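Local coordinates for putative lipoprotein (Campylobacter jejuni subsp. jejuni, PDB 2G5G), which probably takes part in bacterial heme transport, binding two heme molecules face to face in a dimer, at residues 20-23 / 28-31; 22-27 / 253-258; 33-38 / 258-263; 222-227 / 243-248. All blocks are in the same frame, centred on the assembly; numbering follows the deposited sequence.

Contact 1 of 4, residues 20-23 / 28-31; sequences YILD and KKIS
I30 N donates to I21 O at 2.9 Å in a fairly straight bond (160° at the hydrogen), tying the backbones of two isoleucines whose CG2 methyls pack against each other; their modelled separation of 3.3 Å, from I21 CG2 to I30 CG2, is doubtfully short. The same I21 oxygen is approached by K29 CA at 3.2 Å in a CA-H...O contact. A water bridges the pair once more, accepting from I21 N and donating to I30 O. Further along, D23 N donates to K28 O at 3.0 Å. The two segments form the beta hairpin of strands 19-23 and 28-29, the latter the outermost strand on this side of the chain's mixed sheet, with L22 and K29 as an antiparallel non-hydrogen-bonded pair. The side chains of that pair lie alongside each other and point the same way, with L22 CD2 3.6 Å from K29 CG. One carbon further out, K29 CD reaches Y20 CD1 at 3.9 Å, oblique to the ring. Y20 is aimed there by its first torsion (63°), which sets CG between the backbone N and the carbonyl carbon. Outside this layer, I21 also packs on F32 of helix 32-39, while I30 rests on Y260 of strand 260-264. S31 N-caps that helix, its OG bonded to D34 N.

Contact 2 of 4, residues 22-27 / 253-258; sequences LDTHTQ and IDLKDS
T24 OG1 donates to S258 O at 2.6 Å, a short bond that joins the turn after strand 19-23 to the loop leading into strand 260-264. The hydroxyl approaches well off the C=O direction (127° at the oxygen) and is tilted from the carbonyl plane. It stands between the backbone N and carbonyl carbon of T24 (chi1 64°), an arrangement that leaves CG2 beside the same residue, 3.7 Å from S258 OG. The latter hydroxyl is itself bonded to Y260 O. L255 fills the flank: its CD2 lies 3.9 Å from T24 CB, while CD1 comes up to the amide end of Q27, 3.5 Å from CD, the two side chains crossing at about a right angle. Each partner has its own bracing. D23 OD1 accepts from H25 N in an Asx turn, and D254 OD2 does likewise from K256 N at 3.0 Å, taking also K256 NZ at 2.7 Å from the opposite face of its carboxylate plane. T24 is further held by backbone bonding with D259, the residue after S258. A buried threonine hydroxyl thus finds its acceptor in a main-chain carbonyl, so the join between turn and loop depends on backbone position at S258, whereas the L255–Q27 side is apolar carbon against an exposed amide.

Contact 3 of 4, residues 33-38 / 258-263; sequences EDMILE and SDYVLI
M35 faces Y260 where helix segment 33-38 runs nearly antiparallel to strand segment 260-263, their axes 11.1 Å apart at an angle of 152°. Residue 35 is selenomethionine, with selenium in place of sulfur. Its CG stands over one face of the Y260 ring, displaced toward the rim, 4.1 Å from the centroid and 17° off the normal, a CH-pi contact. M35 CG is anti to the backbone N (chi1 -178°), which sends the chain out across the ring. The selenium continues past it, 5.0 Å from the centroid in an oblique Met-aromatic contact, and settles 4.1 Å from L262 CD1. The phenol end of Y260 reaches the next turn of the helix, where its OH lies 3.3 Å from E38 CB. E38 then bends at chi2, and its carboxylate turns to K41, with which OE1 forms a salt bridge. Y260 and L262 thus present alternate side chains of the strand to the helix, while V261 points away from it. I21 of strand 19-23 joins M35 and L262 from one neighbouring strand, V244 and V246 of strand 243-248 support Y260 and L262 from the other, and I63 and S59 of helix 54-73 touch M35 and L262 respectively, so that helix 32-39 packs on the sheet beside that longer helix.

Contact 4 of 4, residues 222-227 / 243-248; sequences YHTSKK and IVVVNL
The short helix 221-224, which follows strand 214-220 directly, ends against the face of strand 243-248, with T224 set over V245. The principal touch is backbone on side chain: T224 O lies 3.3 Å from V245 CG1, the carbonyl of the last helical residue resting on a methyl. V245 CG1 is anti to its own backbone N (chi1 -179°), and the other methyl, CG2, is turned to K226. There K226 CG packs at 3.6 Å, the two side chains meeting obliquely, so the two methyls meet the helix end and the lysine stem side by side. Beyond CG the lysine bends at chi3, and its NZ goes to D259, whose other carboxylate oxygen accepts from V245 N; one aspartate therefore ties both sides of this contact. T224 OG1 and N247 ND2 come only to 4.1 Å, too far for a bond. Each turns to S221 instead: N247 ND2 bonds to its OG, and T224 OG1 makes a weak bond to its O. After the helix, S225 OG accepts from K227 N at 3.0 Å, an ST turn, and also bonds to D257 in the loop before strand 260-264. Alternation along the strand places V245 toward the helix end, while V244 and V246 point away, to the face that carries helix 32-39. On the far side of helix 221-224, H223 packs on K200 and M204 of helix 187-210 and bonds to D201, so that the short helix lies between that long helix and the sheet.

Contacts 1, 2 and 3 meet along neighbouring strands of one sheet: backbone bonds Y20 O–I263 N (2.8 Å) and L22 O–V261 N (2.9 Å) join contact 1 to contact 3, the centres of the two contacts being about 6 Å apart. D259 links the rest, its OD1 taking H25 NE2 of contact 2 at 2.6 Å and, in a salt bridge, K226 NZ of contact 4 at 2.8 Å. Contact 4 lies on the other sheet face from helix 32-39, its centre about 12 Å from that of contact 3. None of the four contacts contains a residue of the heme pocket, which includes Y151 and L193; contact 4 is connected to helix 187-210, which contributes L189, L193 and I196 to it.

Contact 1 of 4, residues 20-23 / 28-31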
loop_
_atom_site.group_PDB
_atom_site.type_symbol
_atom_site.label_atom_id
_atom_site.label_comp_id
_atom_site.label_asym_id
_atom_site.label_seq_id
_atom_site.Cartn_x
_atom_site.Cartn_y
_atom_site.Cartn_z
ATOM N N TYR A 20 13.426 22.653 27.023
ATOM C CA TYR A 20 12.990 24.030 27.141
ATOM C C TYR A 20 12.080 24.350 25.941
ATOM O O TYR A 20 11.829 23.494 25.081
ATOM C CB TYR A 20 14.170 25.003 27.284
ATOM C CG TYR A 20 15.107 25.049 26.086
ATOM C CD1 TYR A 20 14.945 26.008 25.081
ATOM C CD2 TYR A 20 16.179 24.161 25.980
ATOM C CE1 TYR A 20 15.800 26.060 23.996
ATOM C CE2 TYR A 20 17.040 24.200 24.889
ATOM C CZ TYR A 20 16.850 25.162 23.914
ATOM O OH TYR A 20 17.680 25.192 22.829
ATOM N N ILE A 21 11.558 25.558 25.932
ATOM C CA ILE A 21 10.580 25.978 24.919
ATOM C C ILE A 21 11.035 27.272 24.293
ATOM O O ILE A 21 11.387 28.201 25.009
ATOM C CB ILE A 21 9.212 26.257 25.572
ATOM C CG1 ILE A 21 8.714 25.020 26.330
ATOM C CG2 ILE A 21 8.162 26.752 24.512
ATOM C CD1 ILE A 21 7.631 25.344 27.317
ATOM N N LEU A 22 10.992 27.343 22.966
ATOM C CA LEU A 22 11.169 28.589 22.261
ATOM C C LEU A 22 9.860 29.024 21.631
ATOM O O LEU A 22 9.177 28.222 21.029
ATOM C CB LEU A 22 12.171 28.427 21.119
ATOM C CG LEU A 22 13.648 28.223 21.426
ATOM C CD1 LEU A 22 14.361 28.029 20.094
ATOM C CD2 LEU A 22 14.209 29.441 22.162
ATOM N N ASP A 23 9.551 30.302 21.775
ATOM C CA ASP A 23 8.650 31.016 20.882
ATOM C C ASP A 23 9.397 31.068 19.529
ATOM O O ASP A 23 10.509 31.624 19.454
ATOM C CB ASP A 23 8.466 32.415 21.454
ATOM C CG ASP A 23 7.517 33.276 20.644
ATOM O OD1 ASP A 23 7.479 33.164 19.409
ATOM O OD2 ASP A 23 6.827 34.106 21.253
ATOM N N LYS A 28 12.818 33.417 21.423
ATOM C CA LYS A 28 13.068 33.655 22.818
ATOM C C LYS A 28 12.620 32.441 23.629
ATOM O O LYS A 28 11.577 31.886 23.355
ATOM C CB LYS A 28 12.283 34.870 23.272
ATOM C CG LYS A 28 12.744 35.406 24.640
ATOM C CD LYS A 28 12.006 36.714 24.970
ATOM C CE LYS A 28 10.744 36.441 25.776
ATOM N NZ LYS A 28 10.325 37.632 26.588
ATOM N N LYS A 29 13.402 32.045 24.634
ATOM C CA LYS A 29 13.004 30.948 25.507
ATOM C C LYS A 29 11.851 31.425 26.350
ATOM O O LYS A 29 11.836 32.573 26.787
ATOM C CB LYS A 29 14.197 30.494 26.385
ATOM C CG LYS A 29 15.351 29.959 25.532
ATOM C CD LYS A 29 16.479 29.307 26.355
ATOM C CE LYS A 29 17.897 29.689 25.869
ATOM N NZ LYS A 29 17.956 30.379 24.549
ATOM N N ILE A 30 10.853 30.569 26.534
ATOM C CA ILE A 30 9.620 30.948 27.244
ATOM C C ILE A 30 9.316 29.858 28.267
ATOM O O ILE A 30 9.555 28.687 27.998
ATOM C CB ILE A 30 8.424 31.173 26.242
ATOM C CG1 ILE A 30 7.185 31.740 26.937
ATOM C CG2 ILE A 30 8.049 29.913 25.529
ATOM C CD1 ILE A 30 5.986 31.963 26.003
ATOM N N SER A 31 8.833 30.232 29.451
ATOM C CA SER A 31 8.527 29.204 30.443
ATOM C C SER A 31 7.350 28.363 29.979
ATOM O O SER A 31 6.521 28.835 29.216
ATOM C CB SER A 31 8.247 29.803 31.814
ATOM O OG SER A 31 7.030 30.504 31.809
HETATM O O HOH W 1 11.635 26.915 28.507
#

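Contact 2 of 4, residues 22-27 / 253-258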
loop_
_atom_site.group_PDB
_atom_site.type_symbol
_atom_site.label_atom_id
_atom_site.label_comp_id
_atom_site.label_asym_id
_atom_site.label_seq_id
_atom_site.Cartn_x
_atom_site.Cartn_y
_atom_site.Cartn_z
ATOM N N LEU A 22 10.992 27.343 22.966
ATOM C CA LEU A 22 11.169 28.589 22.261
ATOM C C LEU A 22 9.860 29.024 21.631
ATOM O O LEU A 22 9.177 28.222 21.029
ATOM C CB LEU A 22 12.171 28.427 21.119
ATOM C CG LEU A 22 13.648 28.223 21.426
ATOM C CD1 LEU A 22 14.361 28.029 20.094
ATOM C CD2 LEU A 22 14.209 29.441 22.162
ATOM N N ASP A 23 9.551 30.302 21.775
ATOM C CA ASP A 23 8.650 31.016 20.882
ATOM C C ASP A 23 9.397 31.068 19.529
ATOM O O ASP A 23 10.509 31.624 19.454
ATOM C CB ASP A 23 8.466 32.415 21.454
ATOM C CG ASP A 23 7.517 33.276 20.644
ATOM O OD1 ASP A 23 7.479 33.164 19.409
ATOM O OD2 ASP A 23 6.827 34.106 21.253
ATOM N N THR A 24 8.838 30.491 18.470
ATOM C CA THR A 24 9.583 30.462 17.190
ATOM C C THR A 24 9.587 31.822 16.443
ATOM O O THR A 24 10.378 32.020 15.519
ATOM C CB THR A 24 9.027 29.404 16.205
ATOM O OG1 THR A 24 7.683 29.769 15.858
ATOM C CG2 THR A 24 9.119 27.975 16.762
ATOM N N HIS A 25 8.707 32.734 16.829
ATOM C CA HIS A 25 8.610 34.014 16.136
ATOM C C HIS A 25 9.799 34.913 16.538
ATOM O O HIS A 25 10.376 35.633 15.699
ATOM C CB HIS A 25 7.281 34.696 16.468
ATOM C CG HIS A 25 6.067 33.909 16.041
ATOM N ND1 HIS A 25 4.983 34.492 15.425
ATOM C CD2 HIS A 25 5.791 32.584 16.094
ATOM C CE1 HIS A 25 4.079 33.565 15.140
ATOM N NE2 HIS A 25 4.545 32.402 15.544
ATOM N N THR A 26 10.194 34.812 17.804
ATOM C CA THR A 26 11.218 35.687 18.357
ATOM C C THR A 26 12.465 34.890 18.692
ATOM O O THR A 26 13.489 35.484 18.972
ATOM C CB THR A 26 10.757 36.333 19.677
ATOM O OG1 THR A 26 10.332 35.297 20.587
ATOM C CG2 THR A 26 9.611 37.334 19.463
ATOM N N GLN A 27 12.364 33.564 18.674
ATOM C CA GLN A 27 13.411 32.668 19.184
ATOM C C GLN A 27 13.796 32.996 20.638
ATOM O O GLN A 27 14.950 32.834 21.061
ATOM C CB GLN A 27 14.656 32.685 18.285
ATOM C CG GLN A 27 14.402 32.189 16.896
ATOM C CD GLN A 27 15.624 32.376 16.027
ATOM O OE1 GLN A 27 16.492 31.518 15.980
ATOM N NE2 GLN A 27 15.679 33.493 15.329
ATOM N N ILE A 253 15.276 21.544 13.398
ATOM C CA ILE A 253 14.175 22.423 13.768
ATOM C C ILE A 253 14.039 23.506 12.724
ATOM O O ILE A 253 14.979 24.299 12.504
ATOM C CB ILE A 253 14.403 23.036 15.171
ATOM C CG1 ILE A 253 14.351 21.906 16.227
ATOM C CG2 ILE A 253 13.401 24.177 15.480
ATOM C CD1 ILE A 253 14.632 22.349 17.613
ATOM N N ASP A 254 12.883 23.531 12.071
ATOM C CA ASP A 254 12.515 24.631 11.213
ATOM C C ASP A 254 11.511 25.474 11.979
ATOM O O ASP A 254 10.407 25.001 12.328
ATOM C CB ASP A 254 11.923 24.101 9.903
ATOM C CG ASP A 254 11.684 25.188 8.875
ATOM O OD1 ASP A 254 11.687 24.839 7.694
ATOM O OD2 ASP A 254 11.522 26.382 9.201
ATOM N N LEU A 255 11.906 26.710 12.259
ATOM C CA LEU A 255 11.085 27.651 13.007
ATOM C C LEU A 255 9.739 27.940 12.341
ATOM O O LEU A 255 8.754 28.201 13.013
ATOM C CB LEU A 255 11.862 28.948 13.230
ATOM C CG LEU A 255 13.135 28.888 14.077
ATOM C CD1 LEU A 255 13.917 30.206 13.889
ATOM C CD2 LEU A 255 12.803 28.588 15.552
ATOM N N LYS A 256 9.709 27.886 11.019
ATOM C CA LYS A 256 8.508 28.137 10.258
ATOM C C LYS A 256 7.425 27.070 10.418
ATOM O O LYS A 256 6.291 27.292 9.974
ATOM C CB LYS A 256 8.845 28.274 8.765
ATOM C CG LYS A 256 9.842 29.394 8.440
ATOM C CD LYS A 256 10.142 29.501 6.902
ATOM C CE LYS A 256 11.006 28.311 6.342
ATOM N NZ LYS A 256 12.290 28.007 7.127
ATOM N N ASP A 257 7.784 25.914 10.977
ATOM C CA ASP A 257 6.857 24.799 11.122
ATOM C C ASP A 257 5.823 25.028 12.231
ATOM O O ASP A 257 4.783 24.382 12.250
ATOM C CB ASP A 257 7.615 23.503 11.431
ATOM C CG ASP A 257 8.080 22.788 10.191
ATOM O OD1 ASP A 257 7.514 23.017 9.115
ATOM O OD2 ASP A 257 9.025 21.983 10.300
ATOM N N SER A 258 6.113 25.909 13.178
ATOM C CA SER A 258 5.266 25.951 14.373
ATOM C C SER A 258 5.374 27.344 15.026
ATOM O O SER A 258 6.135 28.174 14.552
ATOM C CB SER A 258 5.702 24.819 15.312
ATOM O OG SER A 258 6.955 25.099 15.921
#

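Contact 3 of 4, residues 33-38 / 258-263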
loop_
_atom_site.group_PDB
_atom_site.type_symbol
_atom_site.label_atom_id
_atom_site.label_comp_id
_atom_site.label_asym_id
_atom_site.label_seq_id
_atom_site.Cartn_x
_atom_site.Cartn_y
_atom_site.Cartn_z
ATOM N N GLU A 33 4.809 27.538 31.843
ATOM C CA GLU A 33 3.630 28.299 32.328
ATOM C C GLU A 33 3.242 29.438 31.359
ATOM O O GLU A 33 2.074 29.571 31.023
ATOM C CB GLU A 33 3.898 28.893 33.718
ATOM C CG GLU A 33 2.882 28.513 34.814
ATOM C CD GLU A 33 3.180 29.226 36.157
ATOM O OE1 GLU A 33 3.533 28.542 37.151
ATOM O OE2 GLU A 33 3.068 30.472 36.204
ATOM N N ASP A 34 4.213 30.265 30.947
ATOM C CA ASP A 34 3.966 31.328 29.954
ATOM C C ASP A 34 3.504 30.803 28.573
ATOM O O ASP A 34 2.675 31.447 27.928
ATOM C CB ASP A 34 5.186 32.246 29.784
ATOM C CG ASP A 34 5.393 33.183 30.988
ATOM O OD1 ASP A 34 4.604 33.142 31.972
ATOM O OD2 ASP A 34 6.343 33.965 30.940
HETATM N N MSE A 35 4.011 29.661 28.128
HETATM C CA MSE A 35 3.487 29.045 26.885
HETATM C C MSE A 35 2.003 28.667 27.079
HETATM O O MSE A 35 1.162 28.972 26.229
HETATM C CB MSE A 35 4.284 27.824 26.432
HETATM C CG MSE A 35 3.762 27.238 25.141
HETATM SE SE MSE A 35 4.426 25.506 24.722
HETATM C CE MSE A 35 3.775 24.417 26.232
ATOM N N ILE A 36 1.694 28.014 28.196
ATOM C CA ILE A 36 0.304 27.673 28.516
ATOM C C ILE A 36 -0.645 28.871 28.476
ATOM O O ILE A 36 -1.720 28.784 27.877
ATOM C CB ILE A 36 0.201 26.923 29.888
ATOM C CG1 ILE A 36 0.970 25.575 29.835
ATOM C CG2 ILE A 36 -1.258 26.774 30.345
ATOM C CD1 ILE A 36 0.471 24.544 28.824
ATOM N N LEU A 37 -0.260 29.984 29.104
ATOM C CA LEU A 37 -1.108 31.175 29.121
ATOM C C LEU A 37 -1.391 31.639 27.691
ATOM O O LEU A 37 -2.506 32.049 27.368
ATOM C CB LEU A 37 -0.475 32.301 29.957
ATOM C CG LEU A 37 -0.189 32.009 31.439
ATOM C CD1 LEU A 37 0.472 33.213 32.131
ATOM C CD2 LEU A 37 -1.460 31.588 32.164
ATOM N N GLU A 38 -0.400 31.522 26.817
ATOM C CA GLU A 38 -0.626 31.865 25.400
ATOM C C GLU A 38 -1.509 30.861 24.679
ATOM O O GLU A 38 -2.401 31.254 23.928
ATOM C CB GLU A 38 0.705 32.045 24.659
ATOM C CG GLU A 38 1.630 33.086 25.292
ATOM C CD GLU A 38 0.975 34.435 25.427
ATOM O OE1 GLU A 38 0.255 34.870 24.510
ATOM O OE2 GLU A 38 1.163 35.081 26.472
ATOM N N SER A 258 6.113 25.909 13.178
ATOM C CA SER A 258 5.266 25.951 14.373
ATOM C C SER A 258 5.374 27.344 15.026
ATOM O O SER A 258 6.135 28.174 14.552
ATOM C CB SER A 258 5.702 24.819 15.312
ATOM O OG SER A 258 6.955 25.099 15.921
ATOM N N ASP A 259 4.598 27.598 16.075
ATOM C CA ASP A 259 4.665 28.849 16.850
ATOM C C ASP A 259 5.484 28.694 18.132
ATOM O O ASP A 259 6.045 29.676 18.668
ATOM C CB ASP A 259 3.243 29.323 17.184
ATOM C CG ASP A 259 2.423 29.552 15.922
ATOM O OD1 ASP A 259 2.847 30.424 15.103
ATOM O OD2 ASP A 259 1.411 28.838 15.707
ATOM N N TYR A 260 5.540 27.468 18.628
ATOM C CA TYR A 260 6.366 27.121 19.794
ATOM C C TYR A 260 7.048 25.817 19.480
ATOM O O TYR A 260 6.498 24.977 18.734
ATOM C CB TYR A 260 5.515 26.991 21.086
ATOM C CG TYR A 260 4.855 28.292 21.466
ATOM C CD1 TYR A 260 3.544 28.582 21.026
ATOM C CD2 TYR A 260 5.533 29.258 22.205
ATOM C CE1 TYR A 260 2.939 29.787 21.353
ATOM C CE2 TYR A 260 4.931 30.481 22.535
ATOM C CZ TYR A 260 3.635 30.732 22.090
ATOM O OH TYR A 260 2.997 31.928 22.335
ATOM N N VAL A 261 8.249 25.606 20.045
ATOM C CA VAL A 261 8.881 24.328 19.844
ATOM C C VAL A 261 9.485 23.898 21.172
ATOM O O VAL A 261 10.049 24.707 21.912
ATOM C CB VAL A 261 9.882 24.336 18.606
ATOM C CG1 VAL A 261 10.958 25.384 18.785
ATOM C CG2 VAL A 261 10.450 22.941 18.334
ATOM N N LEU A 262 9.276 22.629 21.504
ATOM C CA LEU A 262 9.896 22.055 22.683
ATOM C C LEU A 262 11.168 21.400 22.247
ATOM O O LEU A 262 11.174 20.634 21.293
ATOM C CB LEU A 262 8.975 21.035 23.367
ATOM C CG LEU A 262 8.088 21.688 24.415
ATOM C CD1 LEU A 262 6.950 22.409 23.663
ATOM C CD2 LEU A 262 7.497 20.613 25.385
ATOM N N ILE A 263 12.247 21.724 22.942
ATOM C CA ILE A 263 13.585 21.283 22.544
ATOM C C ILE A 263 14.123 20.468 23.710
ATOM O O ILE A 263 14.109 20.937 24.847
ATOM C CB ILE A 263 14.528 22.474 22.230
ATOM C CG1 ILE A 263 14.016 23.247 21.001
ATOM C CG2 ILE A 263 15.971 21.973 21.978
ATOM C CD1 ILE A 263 14.666 24.595 20.804
#

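Contact 4 of 4, residues 222-227 / 243-248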
loop_
_atom_site.group_PDB
_atom_site.type_symbol
_atom_site.label_atom_id
_atom_site.label_comp_id
_atom_site.label_asym_id
_atom_site.label_seq_id
_atom_site.Cartn_x
_atom_site.Cartn_y
_atom_site.Cartn_z
ATOM N N TYR A 222 4.553 16.332 10.440
ATOM C CA TYR A 222 4.348 16.789 9.047
ATOM C C TYR A 222 2.949 17.350 8.839
ATOM O O TYR A 222 2.751 18.262 8.008
ATOM C CB TYR A 222 4.669 15.722 7.992
ATOM C CG TYR A 222 6.088 15.186 8.082
ATOM C CD1 TYR A 222 7.155 16.021 8.412
ATOM C CD2 TYR A 222 6.357 13.844 7.844
ATOM C CE1 TYR A 222 8.470 15.528 8.493
ATOM C CE2 TYR A 222 7.655 13.340 7.926
ATOM C CZ TYR A 222 8.704 14.190 8.241
ATOM O OH TYR A 222 9.981 13.685 8.336
ATOM N N HIS A 223 2.004 16.830 9.628
ATOM C CA HIS A 223 0.616 17.295 9.623
ATOM C C HIS A 223 0.402 18.647 10.316
ATOM O O HIS A 223 -0.410 19.450 9.891
ATOM C CB HIS A 223 -0.270 16.213 10.291
ATOM C CG HIS A 223 -0.372 14.967 9.481
ATOM N ND1 HIS A 223 -1.018 14.925 8.268
ATOM C CD2 HIS A 223 0.095 13.716 9.707
ATOM C CE1 HIS A 223 -0.940 13.702 7.773
ATOM N NE2 HIS A 223 -0.276 12.948 8.630
ATOM N N THR A 224 1.131 18.887 11.375
ATOM C CA THR A 224 0.930 20.116 12.136
ATOM C C THR A 224 1.720 21.294 11.558
ATOM O O THR A 224 1.465 22.459 11.909
ATOM C CB THR A 224 1.214 19.926 13.609
ATOM O OG1 THR A 224 2.602 19.644 13.807
ATOM C CG2 THR A 224 0.304 18.784 14.199
ATOM N N SER A 225 2.679 20.981 10.677
ATOM C CA SER A 225 3.549 21.982 10.092
ATOM C C SER A 225 2.761 23.122 9.428
ATOM O O SER A 225 1.937 22.902 8.539
ATOM C CB SER A 225 4.479 21.350 9.044
ATOM O OG SER A 225 5.089 22.387 8.279
ATOM N N LYS A 226 3.078 24.346 9.823
ATOM C CA LYS A 226 2.523 25.506 9.185
ATOM C C LYS A 226 2.963 25.661 7.719
ATOM O O LYS A 226 2.341 26.403 6.996
ATOM C CB LYS A 226 2.947 26.754 9.955
ATOM C CG LYS A 226 2.265 26.869 11.335
ATOM C CD LYS A 226 2.950 27.935 12.149
ATOM C CE LYS A 226 2.668 29.325 11.622
ATOM N NZ LYS A 226 3.385 30.362 12.405
ATOM N N LYS A 227 4.063 25.024 7.330
ATOM C CA LYS A 227 4.596 25.120 5.954
ATOM C C LYS A 227 3.865 24.242 4.935
ATOM O O LYS A 227 3.699 24.636 3.792
ATOM C CB LYS A 227 6.064 24.715 5.935
ATOM C CG LYS A 227 6.984 25.599 6.780
ATOM C CD LYS A 227 8.381 24.994 6.885
ATOM C CE LYS A 227 9.155 25.056 5.561
ATOM N NZ LYS A 227 10.477 24.326 5.752
ATOM N N ILE A 243 -5.403 30.129 15.693
ATOM C CA ILE A 243 -4.690 28.865 15.529
ATOM C C ILE A 243 -3.275 28.983 16.117
ATOM O O ILE A 243 -2.540 29.928 15.797
ATOM C CB ILE A 243 -4.524 28.501 14.021
ATOM C CG1 ILE A 243 -5.837 28.713 13.189
ATOM C CG2 ILE A 243 -3.981 27.070 13.885
ATOM C CD1 ILE A 243 -7.121 27.932 13.779
ATOM N N VAL A 244 -2.857 27.991 16.898
ATOM C CA VAL A 244 -1.485 27.957 17.439
ATOM C C VAL A 244 -0.911 26.545 17.277
ATOM O O VAL A 244 -1.612 25.534 17.480
ATOM C CB VAL A 244 -1.376 28.446 18.922
ATOM C CG1 VAL A 244 -2.141 27.501 19.870
ATOM C CG2 VAL A 244 0.085 28.561 19.336
ATOM N N VAL A 245 0.365 26.499 16.905
ATOM C CA VAL A 245 1.029 25.242 16.576
ATOM C C VAL A 245 2.216 25.059 17.498
ATOM O O VAL A 245 3.085 25.945 17.602
ATOM C CB VAL A 245 1.510 25.177 15.098
ATOM C CG1 VAL A 245 2.173 23.809 14.818
ATOM C CG2 VAL A 245 0.360 25.489 14.102
ATOM N N VAL A 246 2.220 23.928 18.189
ATOM C CA VAL A 246 3.307 23.572 19.096
ATOM C C VAL A 246 3.939 22.300 18.601
ATOM O O VAL A 246 3.268 21.258 18.489
ATOM C CB VAL A 246 2.825 23.334 20.536
ATOM C CG1 VAL A 246 4.045 22.929 21.460
ATOM C CG2 VAL A 246 2.151 24.583 21.104
ATOM N N ASN A 247 5.231 22.344 18.303
ATOM C CA ASN A 247 5.864 21.138 17.761
ATOM C C ASN A 247 6.809 20.587 18.807
ATOM O O ASN A 247 7.528 21.349 19.464
ATOM C CB ASN A 247 6.627 21.378 16.450
ATOM C CG ASN A 247 7.032 20.043 15.768
ATOM O OD1 ASN A 247 8.129 19.889 15.222
ATOM N ND2 ASN A 247 6.151 19.077 15.840
ATOM N N LEU A 248 6.779 19.273 18.969
ATOM C CA LEU A 248 7.707 18.560 19.860
ATOM C C LEU A 248 8.905 18.156 18.989
ATOM O O LEU A 248 8.765 17.341 18.079
ATOM C CB LEU A 248 6.996 17.338 20.482
ATOM C CG LEU A 248 5.666 17.694 21.185
ATOM C CD1 LEU A 248 4.949 16.405 21.663
ATOM C CD2 LEU A 248 5.872 18.717 22.318
#